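PDB 3SYY: exonuclease from Laribacter hongkongensis, which digests double-stranded DNA as an alkaline exonuclease with strict 5'-to-3' polarity and binds magnesium ions, probably for catalysis. Local coordinates for residues I89-P101 with Q137-W149. Numbering follows the deposited sequence.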
# COMPACT_ATOMS: atom_id res chain seq x y z
N ILE A 89 -6.13 29.55 12.20
CA ILE A 89 -6.86 30.80 12.07
C ILE A 89 -8.18 30.50 11.40
O ILE A 89 -8.22 30.03 10.26
CB ILE A 89 -6.08 31.80 11.15
CG1 ILE A 89 -4.63 31.99 11.65
CG2 ILE A 89 -6.82 33.15 11.00
CD1 ILE A 89 -4.57 32.60 13.00
N ASP A 90 -9.28 30.79 12.09
CA ASP A 90 -10.60 30.57 11.49
C ASP A 90 -10.92 31.57 10.37
O ASP A 90 -10.46 32.72 10.38
CB ASP A 90 -11.66 30.54 12.61
CG ASP A 90 -11.47 29.34 13.53
OD1 ASP A 90 -11.36 28.18 13.05
OD2 ASP A 90 -11.38 29.53 14.74
N HIS A 91 -11.66 31.13 9.37
CA HIS A 91 -12.06 32.03 8.31
C HIS A 91 -12.89 33.13 8.98
O HIS A 91 -13.61 32.86 9.95
CB HIS A 91 -12.86 31.29 7.25
CG HIS A 91 -13.29 32.15 6.11
ND1 HIS A 91 -12.62 32.18 4.89
CD2 HIS A 91 -14.33 33.01 5.99
CE1 HIS A 91 -13.24 33.02 4.08
NE2 HIS A 91 -14.29 33.52 4.72
N PRO A 92 -12.70 34.39 8.55
CA PRO A 92 -13.42 35.47 9.28
C PRO A 92 -14.98 35.31 9.32
O PRO A 92 -15.58 35.69 10.32
CB PRO A 92 -12.99 36.76 8.53
CG PRO A 92 -12.39 36.31 7.22
CD PRO A 92 -11.80 34.91 7.52
N THR A 93 -15.59 34.72 8.29
CA THR A 93 -17.06 34.59 8.18
C THR A 93 -17.67 33.17 7.90
O THR A 93 -18.89 32.94 8.09
CB THR A 93 -17.59 35.55 7.13
OG1 THR A 93 -17.11 35.14 5.85
CG2 THR A 93 -17.13 37.00 7.44
N ILE A 94 -16.84 32.24 7.43
CA ILE A 94 -17.36 30.89 7.15
C ILE A 94 -17.06 29.97 8.32
O ILE A 94 -15.90 29.62 8.61
CB ILE A 94 -16.80 30.31 5.84
CG1 ILE A 94 -17.10 31.25 4.68
CG2 ILE A 94 -17.37 28.85 5.62
CD1 ILE A 94 -16.47 30.84 3.32
N ALA A 95 -18.11 29.61 9.07
CA ALA A 95 -17.90 28.78 10.24
C ALA A 95 -17.45 27.37 9.78
O ALA A 95 -17.88 26.91 8.72
CB ALA A 95 -19.21 28.68 11.05
N GLY A 96 -16.58 26.74 10.59
CA GLY A 96 -16.08 25.37 10.37
C GLY A 96 -15.00 25.28 9.29
O GLY A 96 -14.86 24.26 8.61
N PHE A 97 -14.24 26.38 9.14
CA PHE A 97 -13.25 26.50 8.05
C PHE A 97 -12.08 27.32 8.57
O PHE A 97 -12.28 28.39 9.18
CB PHE A 97 -13.93 27.19 6.87
CG PHE A 97 -13.09 27.36 5.58
CD1 PHE A 97 -13.38 28.44 4.73
CD2 PHE A 97 -12.11 26.44 5.17
CE1 PHE A 97 -12.71 28.65 3.51
CE2 PHE A 97 -11.43 26.62 3.94
CZ PHE A 97 -11.71 27.71 3.09
N GLY A 98 -10.87 26.82 8.33
CA GLY A 98 -9.71 27.46 8.88
C GLY A 98 -8.43 27.10 8.16
O GLY A 98 -8.41 26.26 7.23
N ALA A 99 -7.34 27.76 8.58
CA ALA A 99 -6.07 27.58 7.86
C ALA A 99 -4.93 27.67 8.85
O ALA A 99 -5.00 28.43 9.82
CB ALA A 99 -5.89 28.64 6.75
N SER A 100 -3.86 26.92 8.57
CA SER A 100 -2.76 26.89 9.47
C SER A 100 -1.46 27.22 8.70
O SER A 100 -0.70 26.30 8.33
CB SER A 100 -2.68 25.51 10.11
OG SER A 100 -1.76 25.54 11.17
N PRO A 101 -1.20 28.52 8.43
CA PRO A 101 0.05 28.78 7.70
C PRO A 101 1.26 28.42 8.58
O PRO A 101 1.13 28.33 9.79
CB PRO A 101 -0.03 30.28 7.34
CG PRO A 101 -1.08 30.88 8.24
CD PRO A 101 -1.98 29.75 8.73
N GLN A 137 -4.26 25.76 -1.24
CA GLN A 137 -3.94 25.84 0.18
C GLN A 137 -3.55 27.28 0.56
O GLN A 137 -4.02 27.84 1.53
CB GLN A 137 -2.79 24.89 0.48
CG GLN A 137 -2.37 24.97 1.93
CD GLN A 137 -1.17 24.10 2.23
OE1 GLN A 137 -0.45 23.66 1.32
NE2 GLN A 137 -0.96 23.82 3.50
N MET A 138 -2.65 27.86 -0.23
CA MET A 138 -2.14 29.17 0.11
C MET A 138 -3.17 30.28 -0.13
O MET A 138 -3.21 31.23 0.64
CB MET A 138 -0.86 29.44 -0.68
CG MET A 138 0.36 28.65 -0.07
SD MET A 138 1.86 28.94 -1.04
CE MET A 138 1.55 28.25 -2.61
N GLN A 139 -3.98 30.16 -1.16
CA GLN A 139 -5.05 31.17 -1.36
C GLN A 139 -6.01 31.10 -0.20
O GLN A 139 -6.49 32.13 0.28
CB GLN A 139 -5.76 30.99 -2.70
CG GLN A 139 -4.86 31.32 -3.93
CD GLN A 139 -4.43 32.83 -3.97
OE1 GLN A 139 -4.96 33.67 -3.21
NE2 GLN A 139 -3.43 33.14 -4.81
N THR A 140 -6.29 29.88 0.30
CA THR A 140 -7.14 29.71 1.47
C THR A 140 -6.54 30.27 2.72
O THR A 140 -7.25 30.84 3.56
CB THR A 140 -7.43 28.20 1.74
OG1 THR A 140 -8.07 27.63 0.59
CG2 THR A 140 -8.30 28.02 2.99
N GLN A 141 -5.23 30.10 2.88
CA GLN A 141 -4.56 30.69 4.05
C GLN A 141 -4.70 32.24 4.01
O GLN A 141 -4.97 32.87 5.04
CB GLN A 141 -3.07 30.32 4.04
CG GLN A 141 -2.76 28.94 4.54
CD GLN A 141 -1.35 28.48 4.08
OE1 GLN A 141 -0.90 27.38 4.42
NE2 GLN A 141 -0.67 29.33 3.34
N MET A 142 -4.57 32.80 2.81
CA MET A 142 -4.79 34.25 2.57
C MET A 142 -6.25 34.67 2.85
O MET A 142 -6.50 35.68 3.54
CB MET A 142 -4.33 34.63 1.17
CG MET A 142 -2.80 34.71 1.14
SD MET A 142 -2.10 35.27 -0.41
CE MET A 142 -1.89 33.79 -1.39
N ALA A 143 -7.19 33.85 2.38
CA ALA A 143 -8.63 34.00 2.70
C ALA A 143 -8.89 34.07 4.18
O ALA A 143 -9.60 35.00 4.65
CB ALA A 143 -9.43 32.90 2.09
N CYS A 144 -8.32 33.13 4.93
CA CYS A 144 -8.54 33.10 6.37
C CYS A 144 -7.89 34.22 7.17
O CYS A 144 -8.43 34.64 8.21
CB CYS A 144 -8.16 31.77 6.97
SG CYS A 144 -9.22 30.41 6.40
N THR A 145 -6.73 34.69 6.72
CA THR A 145 -5.97 35.62 7.52
C THR A 145 -6.10 37.05 7.04
O THR A 145 -5.65 37.94 7.74
CB THR A 145 -4.44 35.35 7.46
OG1 THR A 145 -4.05 35.24 6.07
CG2 THR A 145 -4.05 34.09 8.28
N GLY A 146 -6.61 37.25 5.83
CA GLY A 146 -6.63 38.59 5.24
C GLY A 146 -5.28 39.02 4.66
O GLY A 146 -5.11 40.19 4.27
N ARG A 147 -4.31 38.10 4.58
CA ARG A 147 -2.99 38.49 4.06
C ARG A 147 -2.93 38.61 2.57
O ARG A 147 -3.84 38.16 1.84
CB ARG A 147 -1.89 37.58 4.58
CG ARG A 147 -1.86 37.58 6.08
CD ARG A 147 -0.73 38.45 6.57
NE ARG A 147 -0.79 38.62 8.01
CZ ARG A 147 0.27 38.86 8.77
NH1 ARG A 147 1.48 38.89 8.23
NH2 ARG A 147 0.14 39.03 10.08
N GLN A 148 -1.85 39.25 2.11
CA GLN A 148 -1.74 39.71 0.73
C GLN A 148 -0.84 38.83 -0.17
O GLN A 148 -0.97 38.83 -1.38
CB GLN A 148 -1.24 41.18 0.73
CG GLN A 148 -2.22 42.16 1.38
CD GLN A 148 -3.63 42.10 0.76
OE1 GLN A 148 -4.60 41.87 1.46
NE2 GLN A 148 -3.73 42.29 -0.56
N TRP A 149 0.07 38.06 0.44
CA TRP A 149 0.88 37.08 -0.33
C TRP A 149 1.37 35.98 0.59
O TRP A 149 1.34 36.11 1.80
CB TRP A 149 2.13 37.76 -0.97
CG TRP A 149 2.90 38.64 -0.00
CD1 TRP A 149 2.77 40.02 0.17
CD2 TRP A 149 3.93 38.23 0.91
NE1 TRP A 149 3.65 40.46 1.13
CE2 TRP A 149 4.39 39.40 1.58
CE3 TRP A 149 4.56 37.00 1.18
CZ2 TRP A 149 5.39 39.36 2.54
CZ3 TRP A 149 5.56 36.96 2.14
CH2 TRP A 149 5.97 38.14 2.80
O HOH W 1 -2.39 25.00 5.85
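C144 meets A99 where helix 137-145 crosses the β-hairpin of strands 89-90 and 97-99 in this lambda exonuclease-like PDDEXK nuclease, an example of a helix covering a small hairpin with one buried sulfur mid-contact. The axes of strand 97-99 and the helix approach to 7.4 Å and cross at -107°. With SG anti to its own carbonyl carbon (chi1 -66°), C144 reaches A99 CB at 3.8 Å. The same sulfur also meets two rings: SG stands above the face of F97, 4.8 Å from the ring centroid and almost on its normal, and near the edge of H91.

Apolar contacts extend to both sides of the cysteine. T140 CG2 presses on F97 CZ at 3.4 Å, while T140 OG1 is turned back to K136 O. A99 CB also rests on Q141 CA, and the Q141 side chain runs on past A99 to P101. At the helix end, the I89 and T145 side chains cross at about a right angle.

A water accepts from Q137 NE2 and donates weakly to S100 O, joining the helix to one of the residues that bind magnesium. T145 bonds within its own segment: OG1 lies 2.7 Å from Q141 O, on the opposite face of that carbonyl from T145 N, and accepts from R147 N in an ST turn, and CG2, anti to the carbonyl carbon, meets I89 CG2 at 4.0 Å.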